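Local coordinates for putative aspartyl-tRNA synthetase (Leishmania major, PDB 6OD8), which probably attaches L-aspartate to tRNA(Asp) at the expense of ATP, as a class II aminoacyl-tRNA synthetase, at residues Ser453-Glu462 with Gln487-Arg498. Sequence-based numbering, arbitrary orientation.
With EDO (1,2-ethanediol), chain F; EDO (1,2-ethanediol), chain C.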
loop_
_atom_site.group_PDB
_atom_site.type_symbol
_atom_site.label_atom_id
_atom_site.label_comp_id
_atom_site.label_asym_id
_atom_site.label_seq_id
_atom_site.Cartn_x
_atom_site.Cartn_y
_atom_site.Cartn_z
ATOM N N SER A 453 -3.928 32.558 -3.682
ATOM C CA SER A 453 -3.597 31.973 -4.976
ATOM C C SER A 453 -2.089 31.929 -5.205
ATOM O O SER A 453 -1.566 30.973 -5.790
ATOM C CB SER A 453 -4.307 32.770 -6.073
ATOM O OG SER A 453 -3.550 32.834 -7.276
ATOM N N SER A 454 -1.370 32.945 -4.728
ATOM C CA SER A 454 0.067 33.013 -4.945
ATOM C C SER A 454 0.822 31.872 -4.268
ATOM O O SER A 454 1.950 31.570 -4.673
ATOM C CB SER A 454 0.597 34.365 -4.453
ATOM O OG SER A 454 0.449 34.444 -3.047
ATOM N N ALA A 455 0.227 31.220 -3.267
ATOM C CA ALA A 455 0.882 30.134 -2.542
ATOM C C ALA A 455 0.547 28.734 -3.069
ATOM O O ALA A 455 1.029 27.740 -2.505
ATOM C CB ALA A 455 0.521 30.212 -1.054
ATOM N N ARG A 456 -0.263 28.617 -4.113
ATOM C CA ARG A 456 -0.798 27.332 -4.533
ATOM C C ARG A 456 -0.373 26.991 -5.955
ATOM O O ARG A 456 -0.118 27.885 -6.771
ATOM C CB ARG A 456 -2.333 27.321 -4.450
ATOM C CG ARG A 456 -2.858 27.486 -3.039
ATOM C CD ARG A 456 -2.110 26.607 -2.039
ATOM N NE ARG A 456 -3.050 25.833 -1.252
ATOM C CZ ARG A 456 -2.795 25.280 -0.069
ATOM N NH1 ARG A 456 -1.612 25.426 0.506
ATOM N NH2 ARG A 456 -3.744 24.587 0.538
ATOM N N PRO A 457 -0.316 25.694 -6.285
ATOM C CA PRO A 457 0.096 25.255 -7.623
ATOM C C PRO A 457 -0.886 25.672 -8.709
ATOM O O PRO A 457 -2.028 26.048 -8.451
ATOM C CB PRO A 457 0.121 23.718 -7.485
ATOM C CG PRO A 457 0.222 23.444 -6.067
ATOM C CD PRO A 457 -0.486 24.561 -5.360
ATOM N N PHE A 458 -0.426 25.531 -9.960
ATOM C CA PHE A 458 -1.184 25.996 -11.119
ATOM C C PHE A 458 -2.508 25.250 -11.282
ATOM O O PHE A 458 -3.444 25.788 -11.881
ATOM C CB PHE A 458 -0.330 25.868 -12.403
ATOM C CG PHE A 458 -0.054 24.442 -12.814
ATOM C CD1 PHE A 458 -0.836 23.822 -13.781
ATOM C CD2 PHE A 458 0.969 23.712 -12.214
ATOM C CE1 PHE A 458 -0.606 22.506 -14.141
ATOM C CE2 PHE A 458 1.213 22.384 -12.572
ATOM C CZ PHE A 458 0.425 21.782 -13.537
ATOM N N TYR A 459 -2.601 24.012 -10.794
ATOM C CA TYR A 459 -3.824 23.218 -10.941
ATOM C C TYR A 459 -4.878 23.495 -9.856
ATOM O O TYR A 459 -5.918 22.834 -9.844
ATOM C CB TYR A 459 -3.497 21.718 -10.960
ATOM C CG TYR A 459 -2.546 21.238 -9.883
ATOM C CD1 TYR A 459 -2.987 21.016 -8.577
ATOM C CD2 TYR A 459 -1.208 21.000 -10.171
ATOM C CE1 TYR A 459 -2.122 20.590 -7.599
ATOM C CE2 TYR A 459 -0.329 20.547 -9.185
ATOM C CZ TYR A 459 -0.795 20.356 -7.912
ATOM O OH TYR A 459 0.043 19.936 -6.912
ATOM N N THR A 460 -4.652 24.461 -8.967
ATOM C CA THR A 460 -5.616 24.760 -7.905
ATOM C C THR A 460 -6.706 25.707 -8.411
ATOM O O THR A 460 -6.400 26.775 -8.954
ATOM C CB THR A 460 -4.894 25.401 -6.728
ATOM O OG1 THR A 460 -3.805 24.554 -6.342
ATOM C CG2 THR A 460 -5.857 25.591 -5.546
ATOM N N MET A 461 -7.977 25.336 -8.197
ATOM C CA MET A 461 -9.100 26.184 -8.605
ATOM C C MET A 461 -9.172 27.444 -7.751
ATOM O O MET A 461 -9.132 27.368 -6.519
ATOM C CB MET A 461 -10.421 25.411 -8.499
ATOM C CG MET A 461 -11.661 26.191 -9.001
ATOM S SD MET A 461 -11.749 26.306 -10.790
ATOM C CE MET A 461 -12.413 24.656 -11.178
ATOM N N GLU A 462 -9.275 28.608 -8.409
ATOM C CA GLU A 462 -9.422 29.878 -7.700
ATOM C C GLU A 462 -10.872 30.092 -7.237
ATOM O O GLU A 462 -11.821 29.557 -7.815
ATOM C CB GLU A 462 -8.983 31.042 -8.604
ATOM C CG GLU A 462 -7.470 31.070 -8.861
ATOM C CD GLU A 462 -7.082 31.826 -10.130
ATOM O OE1 GLU A 462 -7.959 32.476 -10.746
ATOM O OE2 GLU A 462 -5.891 31.768 -10.515
ATOM N N GLN A 487 -9.817 21.745 -4.541
ATOM C CA GLN A 487 -10.426 21.504 -5.841
ATOM C C GLN A 487 -9.413 21.785 -6.948
ATOM O O GLN A 487 -8.722 22.818 -6.937
ATOM C CB GLN A 487 -11.666 22.392 -6.036
ATOM C CG GLN A 487 -12.333 22.154 -7.389
ATOM C CD GLN A 487 -13.550 23.051 -7.659
ATOM O OE1 GLN A 487 -13.856 23.976 -6.898
ATOM N NE2 GLN A 487 -14.264 22.754 -8.741
ATOM N N ARG A 488 -9.355 20.887 -7.936
ATOM C CA ARG A 488 -8.495 21.081 -9.096
ATOM C C ARG A 488 -9.240 21.838 -10.193
ATOM O O ARG A 488 -10.470 21.903 -10.210
ATOM C CB ARG A 488 -8.018 19.743 -9.673
ATOM C CG ARG A 488 -7.664 18.671 -8.623
ATOM C CD ARG A 488 -6.572 19.128 -7.665
ATOM N NE ARG A 488 -6.248 18.039 -6.736
ATOM C CZ ARG A 488 -5.505 18.150 -5.641
ATOM N NH1 ARG A 488 -4.980 19.321 -5.254
ATOM N NH2 ARG A 488 -5.305 17.064 -4.914
ATOM N N ILE A 489 -8.480 22.342 -11.158
ATOM C CA ILE A 489 -9.057 22.979 -12.343
ATOM C C ILE A 489 -9.325 21.869 -13.353
ATOM O O ILE A 489 -8.384 21.262 -13.880
ATOM C CB ILE A 489 -8.123 24.045 -12.926
ATOM C CG1 ILE A 489 -7.873 25.166 -11.903
ATOM C CG2 ILE A 489 -8.694 24.611 -14.233
ATOM C CD1 ILE A 489 -6.910 26.251 -12.395
ATOM N N HIS A 490 -10.600 21.587 -13.627
ATOM C CA HIS A 490 -10.912 20.488 -14.540
ATOM C C HIS A 490 -11.171 20.980 -15.957
ATOM O O HIS A 490 -11.389 20.164 -16.860
ATOM C CB HIS A 490 -12.102 19.660 -14.020
ATOM C CG HIS A 490 -13.352 20.453 -13.832
ATOM N ND1 HIS A 490 -13.501 21.381 -12.822
ATOM C CD2 HIS A 490 -14.508 20.475 -14.538
ATOM C CE1 HIS A 490 -14.694 21.940 -12.915
ATOM N NE2 HIS A 490 -15.322 21.418 -13.954
ATOM N N ASP A 491 -11.107 22.299 -16.176
ATOM C CA ASP A 491 -11.263 22.870 -17.504
ATOM C C ASP A 491 -9.897 23.068 -18.144
ATOM O O ASP A 491 -9.080 23.826 -17.599
ATOM C CB ASP A 491 -11.974 24.215 -17.432
ATOM C CG ASP A 491 -12.113 24.865 -18.796
ATOM O OD1 ASP A 491 -13.029 24.461 -19.527
ATOM O OD2 ASP A 491 -11.307 25.769 -19.137
ATOM N N PRO A 492 -9.630 22.479 -19.318
ATOM C CA PRO A 492 -8.278 22.590 -19.904
ATOM C C PRO A 492 -7.823 24.019 -20.158
ATOM O O PRO A 492 -6.637 24.337 -19.966
ATOM C CB PRO A 492 -8.407 21.805 -21.217
ATOM C CG PRO A 492 -9.608 20.939 -21.037
ATOM C CD PRO A 492 -10.544 21.703 -20.168
ATOM N N ASP A 493 -8.726 24.893 -20.605
ATOM C CA ASP A 493 -8.299 26.236 -20.982
ATOM C C ASP A 493 -7.965 27.072 -19.759
ATOM O O ASP A 493 -6.957 27.795 -19.755
ATOM C CB ASP A 493 -9.373 26.902 -21.842
ATOM C CG ASP A 493 -9.564 26.188 -23.167
ATOM O OD1 ASP A 493 -8.777 26.448 -24.099
ATOM O OD2 ASP A 493 -10.467 25.324 -23.258
ATOM N N LEU A 494 -8.782 26.976 -18.699
ATOM C CA LEU A 494 -8.454 27.717 -17.483
ATOM C C LEU A 494 -7.207 27.163 -16.819
ATOM O O LEU A 494 -6.463 27.910 -16.168
ATOM C CB LEU A 494 -9.625 27.698 -16.511
ATOM C CG LEU A 494 -10.706 28.735 -16.802
ATOM C CD1 LEU A 494 -11.832 28.597 -15.801
ATOM C CD2 LEU A 494 -10.119 30.148 -16.767
ATOM N N LEU A 495 -6.965 25.855 -16.965
ATOM C CA LEU A 495 -5.757 25.265 -16.409
ATOM C C LEU A 495 -4.508 25.802 -17.112
ATOM O O LEU A 495 -3.510 26.118 -16.458
ATOM C CB LEU A 495 -5.858 23.734 -16.508
ATOM C CG LEU A 495 -4.688 22.867 -16.070
ATOM C CD1 LEU A 495 -4.477 22.950 -14.573
ATOM C CD2 LEU A 495 -4.943 21.428 -16.489
ATOM N N LEU A 496 -4.557 25.949 -18.435
ATOM C CA LEU A 496 -3.432 26.579 -19.130
ATOM C C LEU A 496 -3.303 28.053 -18.747
ATOM O O LEU A 496 -2.189 28.566 -18.579
ATOM C CB LEU A 496 -3.592 26.416 -20.644
ATOM C CG LEU A 496 -3.410 25.004 -21.220
ATOM C CD1 LEU A 496 -3.905 24.942 -22.655
ATOM C CD2 LEU A 496 -1.949 24.561 -21.142
ATOM N N ALA A 497 -4.435 28.740 -18.577
ATOM C CA ALA A 497 -4.400 30.153 -18.218
ATOM C C ALA A 497 -3.772 30.369 -16.842
ATOM O O ALA A 497 -2.998 31.317 -16.653
ATOM C CB ALA A 497 -5.811 30.735 -18.270
ATOM N N ARG A 498 -4.096 29.518 -15.859
ATOM C CA ARG A 498 -3.489 29.715 -14.544
ATOM C C ARG A 498 -1.996 29.388 -14.583
ATOM O O ARG A 498 -1.184 30.102 -13.981
ATOM C CB ARG A 498 -4.216 28.901 -13.466
ATOM C CG ARG A 498 -3.662 29.151 -12.037
ATOM C CD ARG A 498 -4.493 28.522 -10.894
ATOM N NE ARG A 498 -3.674 28.357 -9.690
ATOM C CZ ARG A 498 -3.382 29.345 -8.845
ATOM N NH1 ARG A 498 -3.873 30.563 -9.048
ATOM N NH2 ARG A 498 -2.615 29.120 -7.791
HETATM C C1 EDO F . -10.401 30.473 -12.803
HETATM O O1 EDO F . -10.277 31.588 -11.897
HETATM C C2 EDO F . -10.214 29.156 -12.038
HETATM O O2 EDO F . -8.969 29.169 -11.324
HETATM C C1 EDO C . -5.837 32.891 -14.175
HETATM O O1 EDO C . -5.591 31.723 -13.376
HETATM C C2 EDO C . -7.226 33.452 -13.870
HETATM O O2 EDO C . -7.177 34.309 -12.721
HETATM O O HOH W 1 -4.181 22.055 -5.513
#
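Arg498 reaches from its helix to Ser453, Pro457 and Glu462, tying together a loop with little regular structure of its own. Extended from CG to NE, with CG trans to the backbone N (chi1 -176°), it runs into the curve of residues 453-462, where its guanidinium meets its main partners in its own plane. NH1 and NH2 grip Ser453 end-on, NH1 reaching OG at 2.9 Å and NH2 reaching O at 2.9 Å. From the side, NE and NH2 converge on the carbonyl oxygen of Pro457, NE at 3.1 Å; that oxygen also accepts from Thr460 N, closing a type I turn. The charge is met by Glu462, whose OE2 offers its anti lone pair to Arg498 NH1 at 2.8 Å, the carboxylate standing almost perpendicular to the guanidinium. Two ethanediol molecules, probably from the crystallisation liquor, hydrogen-bond to the same carboxylate.

Beyond the turn a single beta bridge pairs Thr460 with Arg488, Tyr459 O accepting from Ile489 N and Met461 N donating to Gln487 O at 2.9 Å. The bridge lies at the start of the short link that leads from strand 480-487, an antiparallel strand of the large, mostly antiparallel sheet that characterises the class II synthetase catalytic domain, to helix 492-501. Asp491 N-caps this helix, its OD2 accepting from Leu494 N.

Apolar groups fill in around the bridge. Ile489 CD1 lies near the carbonyl oxygens of Phe458 and Thr460, while Leu495 CD1 touches Phe458 CD1 at 3.8 Å and Tyr459 CB. Bends at chi2 and chi3 (75° and 80°) bring Met461 CE within 3.6 Å of Gln487 NE2 and close to the His490 ring. The Gln487 amide itself bonds to Ser65 and Val63 of the second subunit, which places this corner at the dimer interface.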